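Long-range contacts in DTDP-4-dehydrorhamnose reductase, rfbD ortholog (Clostridium acetobutylicum, PDB 1VL0), which probably catalyses the NAD(P)H-dependent reduction of dTDP-6-deoxy-L-lyxo-4-hexulose to dTDP-L-rhamnose in the biosynthesis of this nucleotide sugar: residues A[188-193]-A[224-229]; A[230-235]-A[278-283]. All blocks are in the same frame, centred on the assembly; numbering follows the deposited sequence.

Contact 1 (A[188-193]-A[224-229])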
loop_
_atom_site.group_PDB
_atom_site.type_symbol
_atom_site.label_atom_id
_atom_site.label_comp_id
_atom_site.label_asym_id
_atom_site.label_seq_id
_atom_site.Cartn_x
_atom_site.Cartn_y
_atom_site.Cartn_z
ATOM N N HIS A 188 -23.457 -28.155 -3.872
ATOM C CA HIS A 188 -22.685 -28.769 -2.784
ATOM C C HIS A 188 -21.137 -28.615 -2.968
ATOM O O HIS A 188 -20.331 -28.985 -2.102
ATOM C CB HIS A 188 -23.056 -30.247 -2.691
ATOM C CG HIS A 188 -22.690 -30.889 -1.395
ATOM N ND1 HIS A 188 -22.698 -30.208 -0.192
ATOM C CD2 HIS A 188 -22.339 -32.161 -1.105
ATOM C CE1 HIS A 188 -22.351 -31.033 0.781
ATOM N NE2 HIS A 188 -22.133 -32.224 0.253
ATOM N N ASP A 189 -20.732 -28.054 -4.102
ATOM C CA ASP A 189 -19.319 -27.884 -4.415
ATOM C C ASP A 189 -18.830 -26.455 -4.194
ATOM O O ASP A 189 -17.782 -26.080 -4.667
ATOM C CB ASP A 189 -19.001 -28.394 -5.831
ATOM C CG ASP A 189 -19.706 -27.624 -6.935
ATOM O OD1 ASP A 189 -20.419 -26.642 -6.653
ATOM O OD2 ASP A 189 -19.593 -27.944 -8.156
ATOM N N GLN A 190 -19.586 -25.648 -3.465
ATOM C CA GLN A 190 -19.115 -24.325 -3.052
ATOM C C GLN A 190 -19.281 -24.248 -1.534
ATOM O O GLN A 190 -20.365 -24.521 -1.035
ATOM C CB GLN A 190 -19.933 -23.224 -3.699
ATOM C CG GLN A 190 -19.906 -23.184 -5.263
ATOM C CD GLN A 190 -20.819 -22.076 -5.817
ATOM O OE1 GLN A 190 -21.037 -21.045 -5.152
ATOM N NE2 GLN A 190 -21.357 -22.285 -7.008
ATOM N N VAL A 191 -18.205 -23.933 -0.816
ATOM C CA VAL A 191 -18.216 -23.992 0.629
ATOM C C VAL A 191 -17.755 -22.663 1.222
ATOM O O VAL A 191 -16.984 -21.919 0.626
ATOM C CB VAL A 191 -17.396 -25.181 1.245
ATOM C CG1 VAL A 191 -17.723 -26.547 0.537
ATOM C CG2 VAL A 191 -15.965 -24.923 1.182
ATOM N N GLY A 192 -18.256 -22.385 2.410
ATOM C CA GLY A 192 -18.027 -21.118 3.093
ATOM C C GLY A 192 -18.680 -21.296 4.437
ATOM O O GLY A 192 -18.789 -22.393 4.931
ATOM N N THR A 193 -19.143 -20.203 5.014
ATOM C CA THR A 193 -19.828 -20.228 6.280
ATOM C C THR A 193 -20.933 -19.166 6.274
ATOM O O THR A 193 -20.616 -17.985 6.087
ATOM C CB THR A 193 -18.902 -19.854 7.433
ATOM O OG1 THR A 193 -17.648 -20.540 7.290
ATOM C CG2 THR A 193 -19.558 -20.297 8.771
ATOM N N CYS A 224 -19.567 -25.089 5.791
ATOM C CA CYS A 224 -20.495 -25.944 5.067
ATOM C C CYS A 224 -20.638 -25.512 3.605
ATOM O O CYS A 224 -20.090 -24.502 3.186
ATOM C CB CYS A 224 -21.844 -25.948 5.780
ATOM S SG CYS A 224 -22.759 -24.371 5.713
ATOM N N SER A 225 -21.344 -26.317 2.822
ATOM C CA SER A 225 -21.753 -25.945 1.476
ATOM C C SER A 225 -23.112 -25.258 1.508
ATOM O O SER A 225 -23.814 -25.324 2.534
ATOM C CB SER A 225 -21.880 -27.191 0.596
ATOM O OG SER A 225 -23.003 -27.960 1.027
ATOM N N TRP A 226 -23.513 -24.651 0.379
ATOM C CA TRP A 226 -24.876 -24.088 0.246
ATOM C C TRP A 226 -25.947 -25.153 0.437
ATOM O O TRP A 226 -27.002 -24.861 1.028
ATOM C CB TRP A 226 -25.107 -23.375 -1.080
ATOM C CG TRP A 226 -24.331 -22.135 -1.259
ATOM C CD1 TRP A 226 -23.219 -21.973 -2.051
ATOM C CD2 TRP A 226 -24.605 -20.847 -0.693
ATOM N NE1 TRP A 226 -22.776 -20.672 -1.988
ATOM C CE2 TRP A 226 -23.601 -19.963 -1.155
ATOM C CE3 TRP A 226 -25.578 -20.356 0.188
ATOM C CZ2 TRP A 226 -23.560 -18.616 -0.794
ATOM C CZ3 TRP A 226 -25.529 -19.034 0.566
ATOM C CH2 TRP A 226 -24.524 -18.166 0.072
ATOM N N TYR A 227 -25.672 -26.366 -0.051
ATOM C CA TYR A 227 -26.535 -27.522 0.148
ATOM C C TYR A 227 -26.754 -27.780 1.668
ATOM O O TYR A 227 -27.875 -27.853 2.153
ATOM C CB TYR A 227 -25.968 -28.747 -0.599
ATOM C CG TYR A 227 -26.593 -30.059 -0.156
ATOM C CD1 TYR A 227 -27.852 -30.458 -0.621
ATOM C CD2 TYR A 227 -25.946 -30.869 0.782
ATOM C CE1 TYR A 227 -28.431 -31.636 -0.184
ATOM C CE2 TYR A 227 -26.507 -32.036 1.225
ATOM C CZ TYR A 227 -27.759 -32.422 0.739
ATOM O OH TYR A 227 -28.306 -33.595 1.176
ATOM N N ASP A 228 -25.673 -27.853 2.432
ATOM C CA ASP A 228 -25.770 -28.072 3.860
ATOM C C ASP A 228 -26.575 -26.934 4.534
ATOM O O ASP A 228 -27.323 -27.149 5.487
ATOM C CB ASP A 228 -24.399 -28.080 4.489
ATOM C CG ASP A 228 -23.508 -29.217 4.033
ATOM O OD1 ASP A 228 -24.023 -30.334 3.810
ATOM O OD2 ASP A 228 -22.273 -29.046 3.894
ATOM N N PHE A 229 -26.378 -25.729 4.050
ATOM C CA PHE A 229 -27.068 -24.524 4.575
ATOM C C PHE A 229 -28.582 -24.717 4.367
ATOM O O PHE A 229 -29.365 -24.592 5.318
ATOM C CB PHE A 229 -26.497 -23.330 3.837
ATOM C CG PHE A 229 -26.900 -21.975 4.350
ATOM C CD1 PHE A 229 -27.689 -21.782 5.487
ATOM C CD2 PHE A 229 -26.453 -20.851 3.674
ATOM C CE1 PHE A 229 -28.025 -20.489 5.921
ATOM C CE2 PHE A 229 -26.790 -19.571 4.125
ATOM C CZ PHE A 229 -27.591 -19.401 5.236
HETATM O O HOH W 1 -20.041 -19.380 -2.953
#
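G192 and C224 join the two segments through a pair of backbone hydrogen bonds, G192 N to C224 O and C224 N to G192 O, each 2.9 Å long. They form the hydrogen-bonded pair of a short antiparallel bridge; V191 and S225 make the neighbouring non-hydrogen-bonded pair, where S225 CA lies 3.2 Å from Q190 O in a CA-H...O contact. Glycine leaves its strand position without a side chain on the face that C224 occupies. One residue further along, W226 N reaches Q190 O only weakly.

The chain then turns from strand to helix, and S225 and D228 form a capping box at the start of helix 226-237. S225 OG accepts from D228 N at 3.0 Å, while D228 OD2 receives S225 N at 3.1 Å. Serine suits the N-cap because its short OG, held between the backbone N and the carbonyl carbon (chi1 69°), comes up to D228 N.

The same hydroxyl is hydrogen-bonded to H188 ND1 at 2.6 Å. Histidine suits this place by offering an edge nitrogen to S225 and a ring face to Y227, which packs there, CD2 leading, in an edge-to-face pair whose planes lie 66° apart.

One water bridges Q190 OE1 (2.9 Å) and W226 NE1 (3.2 Å), lying in the plane of the indole; Q190 NE2 turns to T248. The W226 indole also stacks on W162, and its side chain comes within about 6 Å of the bound dinucleotide.

Contact 2 (A[230-235]-A[278-283])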
loop_
_atom_site.group_PDB
_atom_site.type_symbol
_atom_site.label_atom_id
_atom_site.label_comp_id
_atom_site.label_asym_id
_atom_site.label_seq_id
_atom_site.Cartn_x
_atom_site.Cartn_y
_atom_site.Cartn_z
ATOM N N ALA A 230 -28.973 -25.109 3.148
ATOM C CA ALA A 230 -30.381 -25.352 2.800
ATOM C C ALA A 230 -30.988 -26.468 3.662
ATOM O O ALA A 230 -32.080 -26.323 4.211
ATOM C CB ALA A 230 -30.507 -25.684 1.328
ATOM N N VAL A 231 -30.271 -27.576 3.796
ATOM C CA VAL A 231 -30.737 -28.704 4.579
ATOM C C VAL A 231 -30.996 -28.290 6.032
ATOM O O VAL A 231 -31.994 -28.698 6.641
ATOM C CB VAL A 231 -29.708 -29.878 4.494
ATOM C CG1 VAL A 231 -30.037 -30.998 5.493
ATOM C CG2 VAL A 231 -29.741 -30.455 3.106
ATOM N N GLU A 232 -30.130 -27.463 6.595
ATOM C CA GLU A 232 -30.339 -27.006 7.961
ATOM C C GLU A 232 -31.507 -26.043 8.042
ATOM O O GLU A 232 -32.268 -26.120 8.985
ATOM C CB GLU A 232 -29.074 -26.403 8.531
ATOM C CG GLU A 232 -29.166 -25.872 9.962
ATOM C CD GLU A 232 -29.254 -26.957 11.028
ATOM O OE1 GLU A 232 -29.260 -28.168 10.712
ATOM O OE2 GLU A 232 -29.291 -26.574 12.205
ATOM N N ILE A 233 -31.650 -25.157 7.063
ATOM C CA ILE A 233 -32.804 -24.222 7.015
ATOM C C ILE A 233 -34.134 -24.995 7.076
ATOM O O ILE A 233 -35.046 -24.646 7.852
ATOM C CB ILE A 233 -32.772 -23.358 5.738
ATOM C CG1 ILE A 233 -31.632 -22.302 5.802
ATOM C CG2 ILE A 233 -34.086 -22.626 5.535
ATOM C CD1 ILE A 233 -31.213 -21.733 4.449
ATOM N N PHE A 234 -34.244 -26.037 6.248
ATOM C CA PHE A 234 -35.477 -26.833 6.183
ATOM C C PHE A 234 -35.686 -27.741 7.426
ATOM O O PHE A 234 -36.817 -27.899 7.910
ATOM C CB PHE A 234 -35.516 -27.632 4.873
ATOM C CG PHE A 234 -35.547 -26.758 3.642
ATOM C CD1 PHE A 234 -36.426 -25.671 3.560
ATOM C CD2 PHE A 234 -34.692 -27.012 2.572
ATOM C CE1 PHE A 234 -36.452 -24.870 2.430
ATOM C CE2 PHE A 234 -34.717 -26.217 1.411
ATOM C CZ PHE A 234 -35.598 -25.142 1.341
ATOM N N ARG A 235 -34.582 -28.245 7.992
ATOM C CA ARG A 235 -34.651 -28.898 9.288
ATOM C C ARG A 235 -35.206 -27.983 10.389
ATOM O O ARG A 235 -36.092 -28.374 11.168
ATOM C CB ARG A 235 -33.292 -29.439 9.695
ATOM C CG ARG A 235 -33.340 -30.376 10.886
ATOM C CD ARG A 235 -32.002 -30.660 11.552
ATOM N NE ARG A 235 -31.446 -29.494 12.256
ATOM C CZ ARG A 235 -31.759 -29.124 13.496
ATOM N NH1 ARG A 235 -32.618 -29.794 14.216
ATOM N NH2 ARG A 235 -31.228 -28.035 14.015
ATOM N N GLU A 278 -20.995 -20.299 16.288
ATOM C CA GLU A 278 -21.134 -21.401 15.325
ATOM C C GLU A 278 -22.332 -21.094 14.428
ATOM O O GLU A 278 -23.372 -20.625 14.900
ATOM C CB GLU A 278 -21.386 -22.715 16.081
ATOM C CG GLU A 278 -20.201 -23.274 16.843
ATOM C CD GLU A 278 -19.110 -23.790 15.931
ATOM O OE1 GLU A 278 -19.408 -24.195 14.757
ATOM O OE2 GLU A 278 -17.945 -23.779 16.407
ATOM N N TRP A 279 -22.193 -21.411 13.140
ATOM C CA TRP A 279 -23.141 -20.955 12.172
ATOM C C TRP A 279 -24.544 -21.469 12.455
ATOM O O TRP A 279 -25.506 -20.754 12.322
ATOM C CB TRP A 279 -22.650 -21.296 10.769
ATOM C CG TRP A 279 -22.679 -22.717 10.317
ATOM C CD1 TRP A 279 -21.654 -23.621 10.371
ATOM C CD2 TRP A 279 -23.763 -23.381 9.653
ATOM N NE1 TRP A 279 -22.035 -24.807 9.793
ATOM C CE2 TRP A 279 -23.326 -24.701 9.352
ATOM C CE3 TRP A 279 -25.070 -23.013 9.305
ATOM C CZ2 TRP A 279 -24.150 -25.641 8.718
ATOM C CZ3 TRP A 279 -25.866 -23.904 8.680
ATOM C CH2 TRP A 279 -25.398 -25.235 8.368
ATOM N N LYS A 280 -24.665 -22.687 12.939
ATOM C CA LYS A 280 -26.009 -23.252 13.205
ATOM C C LYS A 280 -26.738 -22.562 14.342
ATOM O O LYS A 280 -27.958 -22.438 14.334
ATOM C CB LYS A 280 -25.889 -24.740 13.491
ATOM C CG LYS A 280 -25.637 -25.553 12.214
ATOM C CD LYS A 280 -25.558 -26.999 12.530
ATOM C CE LYS A 280 -25.316 -27.827 11.269
ATOM N NZ LYS A 280 -25.210 -29.257 11.659
ATOM N N GLU A 281 -25.982 -22.087 15.317
ATOM C CA GLU A 281 -26.552 -21.344 16.435
ATOM C C GLU A 281 -27.104 -19.972 16.001
ATOM O O GLU A 281 -28.179 -19.568 16.408
ATOM C CB GLU A 281 -25.476 -21.180 17.500
ATOM C CG GLU A 281 -25.915 -20.511 18.786
ATOM C CD GLU A 281 -24.781 -20.355 19.817
ATOM O OE1 GLU A 281 -23.690 -20.955 19.631
ATOM O OE2 GLU A 281 -24.986 -19.601 20.804
ATOM N N SER A 282 -26.318 -19.239 15.209
ATOM C CA SER A 282 -26.714 -17.988 14.679
ATOM C C SER A 282 -27.947 -18.138 13.804
ATOM O O SER A 282 -28.867 -17.311 13.826
ATOM C CB SER A 282 -25.559 -17.386 13.870
ATOM O OG SER A 282 -24.517 -16.994 14.731
ATOM N N LEU A 283 -27.942 -19.189 13.006
ATOM C CA LEU A 283 -28.992 -19.438 12.039
ATOM C C LEU A 283 -30.302 -19.778 12.773
ATOM O O LEU A 283 -31.384 -19.169 12.484
ATOM C CB LEU A 283 -28.558 -20.564 11.093
ATOM C CG LEU A 283 -29.654 -20.908 10.087
ATOM C CD1 LEU A 283 -30.132 -19.659 9.227
ATOM C CD2 LEU A 283 -29.265 -22.072 9.244
HETATM O O HOH W 2 -28.048 -29.607 12.477
HETATM O O HOH W 3 -29.347 -24.898 13.984
#
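E232 reaches from helix 226-237 across to W279, K280 and L283 at the start of helix 279-290. Its CB lies 3.9 Å from W279 CH2, at the benzo end of the indole. E232 CG, set anti to the backbone N (chi1 179°), comes 3.9 Å from L283 CD2, which also meets I233 CG1. A bend at chi2 (72°) then turns the carboxylate from these apolar neighbours to the aliphatic chain of K280, where E232 OE2 is 3.8 Å from K280 CD. At the tip, R235 grips the acid side-on in a salt bridge of two hydrogen bonds, R235 NE to E232 OE1 and R235 NH2 to E232 OE2, both 3.0 Å and from above the carboxylate plane. K280 NZ stays 4.3 Å from E232 OE1, too far for a salt bridge, and a water links the two instead. Lysine's long methylene chain suits this exposed position, since K280 CG also sits over the centre of the W279 ring. Glutamate combines an apolar stem to pack on W279 and L283 with a charged end for R235. L283 also touches Y164 and V171. The short helical segments pass 11.2 Å apart at 42°, an oblique helix-helix packing in the C-terminal part, which in extended short-chain dehydrogenases/reductases usually helps bind the substrate.

Helix 226-237 is common to both contacts: contact 1 ties its first turn to strand 191-196 and the loop just before it, and contact 2 packs its following turns against helix 279-290. Their centres are 11 Å apart, on the same side of the chain's centre, and along the chain contact 1 closes before contact 2 opens. They also touch directly. The W279 ring meets C224 SG, with W279 CZ2 3.5 Å away, and L283 CD2 lies 3.9 Å from F229 CE1, so the C-terminal helix packs on both the strand and the start of the shared helix. Together they join the edge of the mixed sheet to the helices beside it, with contact 1 nearer the bound dinucleotide.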